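Local coordinates for protein Rho guanine nucleotide exchange factor 3 (Mus musculus, PDB 2Z0Q) that acts as a guanine nucleotide exchange factor for the small GTPases RhoA and RhoB, at residues Gln62-Leu67 / Trp150-Ile155. Residues are numbered along the deposited sequence; the frame is centred on the assembly and turned at random.
Sequences QIFGTL and WNFLDI
I63, F64 and L67 meet F152 and L153 in a buried, largely apolar contact with no hydrogen bond across it, inside the helical part of the molecule, where the end region of helix 57-64, with L67 just beyond it, faces the loop leading into helix 155-172. F152 reaches across with its ring tip. Its CG lies between the backbone N and the carbonyl carbon (chi1 76°), and the ring inserts among three side chains. L67 CD1 sits at the ring edge, in plane, 3.3 Å from F152 CE1. I63 CG2, the branch anti to the backbone N, also comes to this edge, 3.9 Å from F152 CZ. The F64 and F152 rings are nearly parallel, 18° between planes, but displaced, with little overlap; F64 CE2 approaches F152 CZ at 3.4 Å. The contact lies inside the DH domain, the elongated helical bundle of Dbl-family exchange factors, and helix 15-51 packs on both phenylalanines, through Y45 and M49 on F64 and A41 on F152. Phenylalanine at 152 is long and flat enough to bring CE1 and CZ to three apolar side chains at once, while branched I63 also lays CG2 over the F64 face, toward its rim. L153 contributes CD2, 3.4 Å from I63 O, while its own carbonyl oxygen accepts a hydrogen bond from Y111 OH of helix 107-125.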
# COMPACT_ATOMS: atom_id res chain seq x y z
N GLN A 62 -8.69 -14.28 -3.28
CA GLN A 62 -7.38 -13.72 -3.00
C GLN A 62 -7.43 -12.22 -2.70
O GLN A 62 -6.44 -11.65 -2.22
CB GLN A 62 -6.43 -13.95 -4.17
CG GLN A 62 -4.97 -13.83 -3.75
CD GLN A 62 -4.02 -13.73 -4.93
OE1 GLN A 62 -4.07 -14.53 -5.85
NE2 GLN A 62 -3.14 -12.74 -4.89
N ILE A 63 -8.56 -11.58 -2.97
CA ILE A 63 -8.68 -10.15 -2.72
C ILE A 63 -9.49 -9.81 -1.47
O ILE A 63 -9.08 -8.95 -0.70
CB ILE A 63 -9.27 -9.44 -3.98
CG1 ILE A 63 -8.21 -9.47 -5.10
CG2 ILE A 63 -9.66 -8.01 -3.66
CD1 ILE A 63 -8.68 -8.89 -6.41
N PHE A 64 -10.61 -10.50 -1.23
CA PHE A 64 -11.43 -10.19 -0.06
C PHE A 64 -11.41 -11.30 1.00
O PHE A 64 -11.94 -11.14 2.11
CB PHE A 64 -12.89 -9.94 -0.48
CG PHE A 64 -13.03 -9.04 -1.67
CD1 PHE A 64 -12.71 -9.50 -2.95
CD2 PHE A 64 -13.49 -7.73 -1.52
CE1 PHE A 64 -12.83 -8.67 -4.06
CE2 PHE A 64 -13.62 -6.89 -2.63
CZ PHE A 64 -13.29 -7.36 -3.90
N GLY A 65 -10.79 -12.41 0.65
CA GLY A 65 -10.72 -13.55 1.54
C GLY A 65 -10.17 -13.29 2.93
O GLY A 65 -10.75 -13.73 3.92
N THR A 66 -9.05 -12.59 3.02
CA THR A 66 -8.49 -12.35 4.34
C THR A 66 -9.19 -11.27 5.13
O THR A 66 -9.25 -11.34 6.36
CB THR A 66 -7.01 -12.00 4.28
OG1 THR A 66 -6.35 -12.89 3.37
CG2 THR A 66 -6.39 -12.15 5.68
N LEU A 67 -9.73 -10.27 4.43
CA LEU A 67 -10.43 -9.17 5.10
C LEU A 67 -11.47 -9.71 6.05
O LEU A 67 -11.68 -9.15 7.13
CB LEU A 67 -11.11 -8.24 4.08
CG LEU A 67 -10.23 -7.31 3.25
CD1 LEU A 67 -11.15 -6.46 2.37
CD2 LEU A 67 -9.37 -6.41 4.15
N TRP A 150 -9.76 0.02 -5.74
CA TRP A 150 -8.31 0.05 -5.83
C TRP A 150 -7.55 0.40 -4.55
O TRP A 150 -6.32 0.25 -4.51
CB TRP A 150 -7.87 1.01 -6.94
CG TRP A 150 -8.67 0.86 -8.19
CD1 TRP A 150 -9.53 1.77 -8.73
CD2 TRP A 150 -8.71 -0.29 -9.05
NE1 TRP A 150 -10.12 1.25 -9.87
CE2 TRP A 150 -9.63 -0.01 -10.08
CE3 TRP A 150 -8.07 -1.54 -9.03
CZ2 TRP A 150 -9.93 -0.93 -11.10
CZ3 TRP A 150 -8.36 -2.45 -10.04
CH2 TRP A 150 -9.28 -2.14 -11.06
N ASN A 151 -8.25 0.86 -3.52
CA ASN A 151 -7.56 1.24 -2.28
C ASN A 151 -8.16 0.78 -0.95
O ASN A 151 -7.57 1.03 0.09
CB ASN A 151 -7.38 2.76 -2.21
CG ASN A 151 -8.71 3.53 -2.12
OD1 ASN A 151 -9.61 3.17 -1.36
ND2 ASN A 151 -8.82 4.60 -2.90
N PHE A 152 -9.33 0.13 -0.98
CA PHE A 152 -9.97 -0.32 0.24
C PHE A 152 -9.08 -1.36 0.94
O PHE A 152 -9.21 -1.59 2.14
CB PHE A 152 -11.33 -0.94 -0.08
CG PHE A 152 -11.24 -2.31 -0.67
CD1 PHE A 152 -11.39 -3.45 0.13
CD2 PHE A 152 -10.96 -2.48 -2.03
CE1 PHE A 152 -11.27 -4.74 -0.42
CE2 PHE A 152 -10.84 -3.76 -2.59
CZ PHE A 152 -10.99 -4.89 -1.78
N LEU A 153 -8.19 -1.98 0.18
CA LEU A 153 -7.28 -2.97 0.74
C LEU A 153 -6.28 -2.33 1.71
O LEU A 153 -5.72 -3.01 2.56
CB LEU A 153 -6.50 -3.68 -0.36
CG LEU A 153 -7.30 -4.64 -1.25
CD1 LEU A 153 -6.35 -5.28 -2.26
CD2 LEU A 153 -7.96 -5.71 -0.39
N ASP A 154 -6.06 -1.03 1.55
CA ASP A 154 -5.14 -0.32 2.42
C ASP A 154 -5.82 0.06 3.75
O ASP A 154 -5.12 0.44 4.67
CB ASP A 154 -4.62 0.98 1.78
CG ASP A 154 -3.80 0.75 0.50
OD1 ASP A 154 -3.03 -0.24 0.39
OD2 ASP A 154 -3.91 1.62 -0.40
N ILE A 155 -7.15 -0.02 3.85
CA ILE A 155 -7.85 0.35 5.10
C ILE A 155 -7.32 -0.30 6.39
O ILE A 155 -7.02 0.40 7.38
CB ILE A 155 -9.42 0.12 4.99
CG1 ILE A 155 -10.10 1.40 4.51
CG2 ILE A 155 -10.02 -0.26 6.34
CD1 ILE A 155 -11.64 1.35 4.55